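Long-range contacts in Alpha/beta fold hydrolase (Pseudomonas aeruginosa, PDB 6I8W), which degrades membrane phospholipids as a membrane-bound phospholipase A of Pseudomonas aeruginosa and may also cleave monoacylglycerols: residues A[160-165]-A[237-242]; A[109-114]-A[233-238]. All blocks are in the same frame, centred on the assembly; numbering follows the deposited sequence.

Interaction 1. Residues A[160-165]-A[237-242]; sequences IDNAGV and IPLEPE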
ATOM      1  N   ILE A 160      -2.513  -7.146  -6.385  1.00 28.68           N
ATOM      2  CA  ILE A 160      -2.395  -6.039  -7.310  1.00 29.60           C
ATOM      3  C   ILE A 160      -0.918  -5.710  -7.483  1.00 34.34           C
ATOM      4  O   ILE A 160      -0.331  -5.037  -6.632  1.00 30.23           O
ATOM      5  CB  ILE A 160      -3.195  -4.815  -6.796  1.00 30.98           C
ATOM      6  CG1 ILE A 160      -4.679  -5.215  -6.634  1.00 29.23           C
ATOM      7  CG2 ILE A 160      -3.035  -3.607  -7.745  1.00 29.20           C
ATOM      8  CD1 ILE A 160      -5.562  -4.148  -5.990  1.00 33.10           C
ATOM      9  N   ASP A 161      -0.322  -6.202  -8.568  1.00 29.77           N
ATOM     10  CA  ASP A 161       1.112  -6.018  -8.788  1.00 32.60           C
ATOM     11  C   ASP A 161       1.902  -6.440  -7.545  1.00 35.66           C
ATOM     12  O   ASP A 161       2.697  -5.666  -7.020  1.00 35.33           O
ATOM     13  CB  ASP A 161       1.423  -4.551  -9.139  1.00 29.13           C
ATOM     14  CG  ASP A 161       0.633  -4.060 -10.349  1.00 33.59           C
ATOM     15  OD1 ASP A 161      -0.613  -3.962 -10.236  1.00 32.57           O
ATOM     16  OD2 ASP A 161       1.243  -3.765 -11.406  1.00 32.48           O
ATOM     17  N   ASN A 162       1.668  -7.657  -7.072  1.00 34.63           N
ATOM     18  CA  ASN A 162       2.296  -8.138  -5.841  1.00 36.77           C
ATOM     19  C   ASN A 162       3.755  -8.526  -6.025  1.00 38.30           C
ATOM     20  O   ASN A 162       4.138  -8.976  -7.097  1.00 33.90           O
ATOM     21  CB  ASN A 162       1.540  -9.350  -5.306  1.00 32.01           C
ATOM     22  CG  ASN A 162       1.575 -10.517  -6.271  1.00 37.47           C
ATOM     23  OD1 ASN A 162       0.936 -10.489  -7.325  1.00 35.86           O
ATOM     24  ND2 ASN A 162       2.310 -11.557  -5.915  1.00 36.76           N
ATOM     25  N   ALA A 163       4.545  -8.383  -4.966  1.00 39.32           N
ATOM     26  CA  ALA A 163       5.881  -8.970  -4.915  1.00 41.83           C
ATOM     27  C   ALA A 163       5.767 -10.441  -4.535  1.00 42.34           C
ATOM     28  O   ALA A 163       4.698 -10.891  -4.127  1.00 38.82           O
ATOM     29  CB  ALA A 163       6.772  -8.210  -3.911  1.00 37.24           C
ATOM     30  N   GLY A 164       6.860 -11.191  -4.661  1.00 47.52           N
ATOM     31  CA  GLY A 164       6.871 -12.560  -4.176  1.00 42.66           C
ATOM     32  C   GLY A 164       7.145 -13.673  -5.178  1.00 46.11           C
ATOM     33  O   GLY A 164       7.302 -14.828  -4.780  1.00 48.33           O
ATOM     34  N   VAL A 165       7.203 -13.356  -6.470  1.00 41.72           N
ATOM     35  CA  VAL A 165       7.646 -14.352  -7.438  1.00 43.77           C
ATOM     36  C   VAL A 165       8.806 -13.838  -8.278  1.00 44.13           C
ATOM     37  O   VAL A 165       9.069 -12.640  -8.328  1.00 46.66           O
ATOM     38  CB  VAL A 165       6.503 -14.798  -8.392  1.00 51.80           C
ATOM     39  CG1 VAL A 165       5.367 -15.421  -7.602  1.00 47.03           C
ATOM     40  CG2 VAL A 165       6.002 -13.622  -9.214  1.00 46.79           C
ATOM     41  N   ILE A 237      10.620 -14.299   1.229  1.00 48.25           N
ATOM     42  CA  ILE A 237       9.881 -15.558   1.208  1.00 53.51           C
ATOM     43  C   ILE A 237       9.256 -15.781  -0.165  1.00 53.76           C
ATOM     44  O   ILE A 237       8.343 -15.055  -0.560  1.00 54.58           O
ATOM     45  CB  ILE A 237       8.773 -15.589   2.284  1.00 52.94           C
ATOM     46  CG1 ILE A 237       9.370 -15.382   3.681  1.00 57.68           C
ATOM     47  CG2 ILE A 237       7.989 -16.886   2.205  1.00 48.85           C
ATOM     48  CD1 ILE A 237       8.327 -15.269   4.786  1.00 51.84           C
ATOM     49  N   PRO A 238       9.755 -16.780  -0.906  1.00 52.34           N
ATOM     50  CA  PRO A 238       9.186 -17.075  -2.226  1.00 52.34           C
ATOM     51  C   PRO A 238       7.726 -17.494  -2.131  1.00 47.28           C
ATOM     52  O   PRO A 238       7.368 -18.287  -1.262  1.00 51.25           O
ATOM     53  CB  PRO A 238      10.058 -18.225  -2.739  1.00 55.62           C
ATOM     54  CG  PRO A 238      10.688 -18.815  -1.511  1.00 59.08           C
ATOM     55  CD  PRO A 238      10.866 -17.685  -0.555  1.00 52.71           C
ATOM     56  N   LEU A 239       6.885 -16.961  -3.009  1.00 50.32           N
ATOM     57  CA  LEU A 239       5.480 -17.341  -3.034  1.00 46.06           C
ATOM     58  C   LEU A 239       5.199 -18.623  -3.819  1.00 53.47           C
ATOM     59  O   LEU A 239       4.174 -19.271  -3.597  1.00 54.73           O
ATOM     60  CB  LEU A 239       4.639 -16.219  -3.630  1.00 42.72           C
ATOM     61  CG  LEU A 239       4.351 -15.031  -2.722  1.00 42.33           C
ATOM     62  CD1 LEU A 239       3.470 -14.046  -3.465  1.00 34.73           C
ATOM     63  CD2 LEU A 239       3.687 -15.503  -1.432  1.00 40.34           C
ATOM     64  N   GLU A 240       6.088 -18.974  -4.749  1.00 53.06           N
ATOM     65  CA  GLU A 240       5.849 -20.117  -5.631  1.00 52.29           C
ATOM     66  C   GLU A 240       5.460 -21.399  -4.866  1.00 55.37           C
ATOM     67  O   GLU A 240       4.533 -22.089  -5.278  1.00 55.78           O
ATOM     68  CB  GLU A 240       7.062 -20.375  -6.534  1.00 62.63           C
ATOM     69  CG  GLU A 240       7.254 -19.337  -7.638  1.00 62.61           C
ATOM     70  CD  GLU A 240       8.109 -18.146  -7.207  1.00 64.02           C
ATOM     71  OE1 GLU A 240       8.350 -17.972  -5.989  1.00 62.10           O
ATOM     72  OE2 GLU A 240       8.553 -17.388  -8.097  1.00 59.17           O
ATOM     73  N   PRO A 241       6.151 -21.724  -3.751  1.00 56.94           N
ATOM     74  CA  PRO A 241       5.688 -22.913  -3.017  1.00 60.62           C
ATOM     75  C   PRO A 241       4.403 -22.700  -2.195  1.00 58.07           C
ATOM     76  O   PRO A 241       3.854 -23.674  -1.690  1.00 60.86           O
ATOM     77  CB  PRO A 241       6.862 -23.227  -2.075  1.00 64.54           C
ATOM     78  CG  PRO A 241       8.024 -22.420  -2.583  1.00 63.99           C
ATOM     79  CD  PRO A 241       7.401 -21.196  -3.171  1.00 54.71           C
ATOM     80  N   GLU A 242       3.958 -21.458  -2.022  1.00 50.64           N
ATOM     81  CA  GLU A 242       2.827 -21.175  -1.134  1.00 53.72           C
ATOM     82  C   GLU A 242       1.493 -21.025  -1.864  1.00 52.27           C
ATOM     83  O   GLU A 242       0.443 -21.391  -1.332  1.00 52.41           O
ATOM     84  CB  GLU A 242       3.100 -19.904  -0.305  1.00 53.74           C
ATOM     85  CG  GLU A 242       4.476 -19.868   0.403  1.00 54.42           C
ATOM     86  CD  GLU A 242       4.740 -21.092   1.273  1.00 67.36           C
ATOM     87  OE1 GLU A 242       3.781 -21.607   1.887  1.00 70.86           O
ATOM     88  OE2 GLU A 242       5.919 -21.524   1.363  1.00 64.89           O
TER
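L239 lies against the backbone of A163 and G164, where the loop that leaves strand 154-160 of the alpha/beta-hydrolase sheet meets the loop between helix 208-234 and strand 250-255. The two backbones are joined at G164: L239 N donates to G164 O over 2.8 Å. From its root outward, the leucine follows this peptide. CB sits 3.2 Å from G164 O, close because the neighbouring N-H grips that oxygen. CG, anti to the carbonyl carbon (chi1 -77°), rests near G164 O and CA. CD1, carried outward by an extended chi2 of -178°, ends 3.4 Å from A163 O and also meets N162 ND2. G164 leaves room for this methyl: a CB there would collide with CD1, and the phi of 120° suits a glycine in any case. Helix 138-149 covers the leucine through H141, A144 and L145.

N162 turns its amide back on its own segment. ND2 donates to A163 O from above the carbonyl plane, at 3.1 Å, and the same oxygen faces the leucine methyl. Beyond the glycine, V165 CG1 reaches L239 CB, while E240, bent at chi2, swings its carboxylate across the valine. The main polar partner of E240 OE2 is M166 N, the next residue of the loop, and this bond keeps the carboxylate beside the loop. E240 OE2 also lies 3.2 Å from V165 CA.

Interaction 2. Residues A[109-114]-A[233-238]; sequences SYDVGT and RQRYIP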
ATOM      1  N   SER A 109      11.205  -7.314  13.350  1.00 51.73           N
ATOM      2  CA  SER A 109      11.313  -7.883  12.021  1.00 53.68           C
ATOM      3  C   SER A 109      10.193  -7.327  11.129  1.00 48.28           C
ATOM      4  O   SER A 109       9.036  -7.235  11.547  1.00 44.21           O
ATOM      5  CB  SER A 109      11.253  -9.406  12.081  1.00 63.15           C
ATOM      6  OG  SER A 109      11.269  -9.947  10.771  1.00 65.61           O
ATOM      7  N   TYR A 110      10.534  -6.989   9.894  1.00 43.50           N
ATOM      8  CA  TYR A 110       9.558  -6.455   8.975  1.00 42.08           C
ATOM      9  C   TYR A 110       9.457  -7.296   7.712  1.00 43.75           C
ATOM     10  O   TYR A 110       8.971  -6.821   6.691  1.00 40.68           O
ATOM     11  CB  TYR A 110       9.891  -5.003   8.626  1.00 43.03           C
ATOM     12  CG  TYR A 110       9.753  -4.064   9.798  1.00 44.11           C
ATOM     13  CD1 TYR A 110       8.509  -3.581  10.176  1.00 37.66           C
ATOM     14  CD2 TYR A 110      10.863  -3.669  10.533  1.00 45.92           C
ATOM     15  CE1 TYR A 110       8.374  -2.731  11.252  1.00 43.45           C
ATOM     16  CE2 TYR A 110      10.740  -2.809  11.606  1.00 46.02           C
ATOM     17  CZ  TYR A 110       9.483  -2.347  11.955  1.00 46.29           C
ATOM     18  OH  TYR A 110       9.336  -1.495  13.017  1.00 44.25           O
ATOM     19  N   ASP A 111       9.922  -8.540   7.792  1.00 42.26           N
ATOM     20  CA  ASP A 111       9.734  -9.491   6.702  1.00 44.50           C
ATOM     21  C   ASP A 111       8.245  -9.749   6.476  1.00 43.68           C
ATOM     22  O   ASP A 111       7.435  -9.576   7.387  1.00 45.47           O
ATOM     23  CB  ASP A 111      10.449 -10.808   7.005  1.00 45.03           C
ATOM     24  CG  ASP A 111       9.802 -11.561   8.140  1.00 52.26           C
ATOM     25  OD1 ASP A 111      10.130 -11.276   9.312  1.00 51.07           O
ATOM     26  OD2 ASP A 111       8.929 -12.411   7.863  1.00 55.20           O
ATOM     27  N   VAL A 112       7.881 -10.194   5.279  1.00 46.59           N
ATOM     28  CA  VAL A 112       6.464 -10.293   4.918  1.00 39.64           C
ATOM     29  C   VAL A 112       5.757 -11.404   5.703  1.00 42.89           C
ATOM     30  O   VAL A 112       4.540 -11.372   5.883  1.00 41.68           O
ATOM     31  CB  VAL A 112       6.286 -10.526   3.408  1.00 37.44           C
ATOM     32  CG1 VAL A 112       6.702  -9.288   2.634  1.00 40.56           C
ATOM     33  CG2 VAL A 112       7.080 -11.756   2.949  1.00 39.55           C
ATOM     34  N   GLY A 113       6.522 -12.394   6.154  1.00 42.32           N
ATOM     35  CA  GLY A 113       5.967 -13.463   6.967  1.00 47.85           C
ATOM     36  C   GLY A 113       5.496 -12.980   8.333  1.00 48.10           C
ATOM     37  O   GLY A 113       4.370 -13.248   8.749  1.00 46.80           O
ATOM     38  N   THR A 114       6.364 -12.251   9.027  1.00 46.96           N
ATOM     39  CA  THR A 114       6.007 -11.616  10.289  1.00 44.78           C
ATOM     40  C   THR A 114       4.858 -10.606  10.077  1.00 42.64           C
ATOM     41  O   THR A 114       3.907 -10.547  10.853  1.00 39.52           O
ATOM     42  CB  THR A 114       7.235 -10.912  10.907  1.00 47.35           C
ATOM     43  OG1 THR A 114       8.309 -11.850  11.018  1.00 46.94           O
ATOM     44  CG2 THR A 114       6.916 -10.336  12.276  1.00 43.72           C
ATOM     45  N   ARG A 233      14.867  -8.073   1.393  1.00 50.71           N
ATOM     46  CA  ARG A 233      15.814  -8.803   0.558  1.00 57.89           C
ATOM     47  C   ARG A 233      16.383 -10.021   1.276  1.00 53.62           C
ATOM     48  O   ARG A 233      16.427 -11.112   0.712  1.00 55.43           O
ATOM     49  CB  ARG A 233      16.964  -7.895   0.117  1.00 68.80           C
ATOM     50  CG  ARG A 233      16.534  -6.705  -0.721  1.00 74.42           C
ATOM     51  CD  ARG A 233      17.737  -5.897  -1.192  1.00 83.50           C
ATOM     52  NE  ARG A 233      18.429  -6.532  -2.309  1.00 87.99           N
ATOM     53  CZ  ARG A 233      19.423  -5.966  -2.985  1.00 89.41           C
ATOM     54  NH1 ARG A 233      19.844  -4.754  -2.651  1.00 90.52           N
ATOM     55  NH2 ARG A 233      19.995  -6.609  -3.994  1.00 88.41           N
ATOM     56  N   GLN A 234      16.834  -9.826   2.514  1.00 50.42           N
ATOM     57  CA  GLN A 234      17.527 -10.891   3.252  1.00 57.65           C
ATOM     58  C   GLN A 234      16.566 -11.940   3.799  1.00 56.50           C
ATOM     59  O   GLN A 234      16.945 -13.092   3.993  1.00 59.08           O
ATOM     60  CB  GLN A 234      18.354 -10.309   4.404  1.00 58.31           C
ATOM     61  CG  GLN A 234      19.399  -9.303   3.973  1.00 63.50           C
ATOM     62  CD  GLN A 234      20.491  -9.917   3.122  1.00 75.86           C
ATOM     63  OE1 GLN A 234      20.744 -11.122   3.189  1.00 75.93           O
ATOM     64  NE2 GLN A 234      21.149  -9.089   2.317  1.00 78.45           N
ATOM     65  N   ARG A 235      15.327 -11.538   4.054  1.00 52.09           N
ATOM     66  CA  ARG A 235      14.334 -12.429   4.652  1.00 58.51           C
ATOM     67  C   ARG A 235      13.204 -12.679   3.661  1.00 57.04           C
ATOM     68  O   ARG A 235      12.042 -12.836   4.037  1.00 52.07           O
ATOM     69  CB  ARG A 235      13.792 -11.828   5.950  1.00 52.86           C
ATOM     70  CG  ARG A 235      14.897 -11.492   6.957  1.00 57.54           C
ATOM     71  CD  ARG A 235      14.371 -10.822   8.229  1.00 57.99           C
ATOM     72  NE  ARG A 235      15.461 -10.163   8.958  1.00 68.82           N
ATOM     73  CZ  ARG A 235      15.372  -9.688  10.198  1.00 71.37           C
ATOM     74  NH1 ARG A 235      14.239  -9.802  10.881  1.00 69.54           N
ATOM     75  NH2 ARG A 235      16.424  -9.108  10.763  1.00 79.21           N
ATOM     76  N   TYR A 236      13.570 -12.727   2.386  1.00 57.94           N
ATOM     77  CA  TYR A 236      12.614 -12.914   1.299  1.00 54.44           C
ATOM     78  C   TYR A 236      11.937 -14.272   1.390  1.00 51.36           C
ATOM     79  O   TYR A 236      12.590 -15.272   1.614  1.00 53.70           O
ATOM     80  CB  TYR A 236      13.334 -12.760  -0.040  1.00 56.57           C
ATOM     81  CG  TYR A 236      12.485 -12.978  -1.273  1.00 57.23           C
ATOM     82  CD1 TYR A 236      11.689 -11.958  -1.772  1.00 50.73           C
ATOM     83  CD2 TYR A 236      12.525 -14.187  -1.969  1.00 52.42           C
ATOM     84  CE1 TYR A 236      10.924 -12.139  -2.912  1.00 51.26           C
ATOM     85  CE2 TYR A 236      11.765 -14.378  -3.112  1.00 51.78           C
ATOM     86  CZ  TYR A 236      10.961 -13.343  -3.574  1.00 52.56           C
ATOM     87  OH  TYR A 236      10.205 -13.500  -4.710  1.00 50.50           O
ATOM     88  N   ILE A 237      10.620 -14.299   1.229  1.00 48.25           N
ATOM     89  CA  ILE A 237       9.881 -15.558   1.208  1.00 53.51           C
ATOM     90  C   ILE A 237       9.256 -15.781  -0.165  1.00 53.76           C
ATOM     91  O   ILE A 237       8.343 -15.055  -0.560  1.00 54.58           O
ATOM     92  CB  ILE A 237       8.773 -15.589   2.284  1.00 52.94           C
ATOM     93  CG1 ILE A 237       9.370 -15.382   3.681  1.00 57.68           C
ATOM     94  CG2 ILE A 237       7.989 -16.886   2.205  1.00 48.85           C
ATOM     95  CD1 ILE A 237       8.327 -15.269   4.786  1.00 51.84           C
ATOM     96  N   PRO A 238       9.755 -16.780  -0.906  1.00 52.34           N
ATOM     97  CA  PRO A 238       9.186 -17.075  -2.226  1.00 52.34           C
ATOM     98  C   PRO A 238       7.726 -17.494  -2.131  1.00 47.28           C
ATOM     99  O   PRO A 238       7.368 -18.287  -1.262  1.00 51.25           O
ATOM    100  CB  PRO A 238      10.058 -18.225  -2.739  1.00 55.62           C
ATOM    101  CG  PRO A 238      10.688 -18.815  -1.511  1.00 59.08           C
ATOM    102  CD  PRO A 238      10.866 -17.685  -0.555  1.00 52.71           C
TER
HETATM  103  O   HOH W   1      10.382 -10.561   3.491  1.00 42.94           O
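R235 and I237, just past the end of helix 208-234, face the start of helix 112-125 at S109, D111, V112 and G113. The R235 side chain, extended from CG to NE, runs along D111 to S109. Its CB packs on D111 CB at 3.7 Å, and CD passes near the same carbon. At the far end R235 NH1 lies 3.0 Å from S109 OG, which sits at the edge of the guanidinium, near its plane. The place of this hydroxyl is less sure, because S109 OG and D111 OD1 are modelled too close together.

D111 is the N-cap of helix 112-125. Its CG stands between the backbone N and the carbonyl carbon (chi1 69°), turning the carboxylate back over the first turn of the helix. There D111 OD2 takes the N-H of T114, 2.8 Å from T114 N and met from above the carboxylate plane. The backbones are also bridged by a water that accepts from V112 N and donates to R235 O.

I237 supplies the apolar half. Its CG1 is anti to the carbonyl carbon, and an extended chi2 of 175° sends CD1 to the first turn of the helix, 3.7 Å from G113 N. The absence of a side chain at G113 matters here, since a CB would clash with this methyl. The V112 and I237 side chains slide past each other in opposite directions, V112 CG2 lying 4.2 Å from I237 CD1, and helix 138-149 covers V112 through M138, H141, I142 and L145. The whole is an aspartate-capped helix N-terminus met by the C-terminal exit of another helix, within an alpha/beta-hydrolase fold.

Interactions 1 and 2 lie about 11 Å apart, centre to centre, and run together along the chain leaving helix 208-234, sharing I237 and P238. I237 turns its side chain to the capped helix of interaction 2, while its carbonyl O accepts from H141 NE2 of helix 138-149, which both contacts share. Y236 links the two directly: its OH probably bonds to G164 O, at 3.2 Å. The side chains of A163 and V112 lie near the probable nucleophile elbow, where S137 likely forms a triad with H286 and D258, and the A163 backbone bonds to that of S137. Bound myristic acid is about 9 Å from the A163 side chain and 12 Å from that of V112.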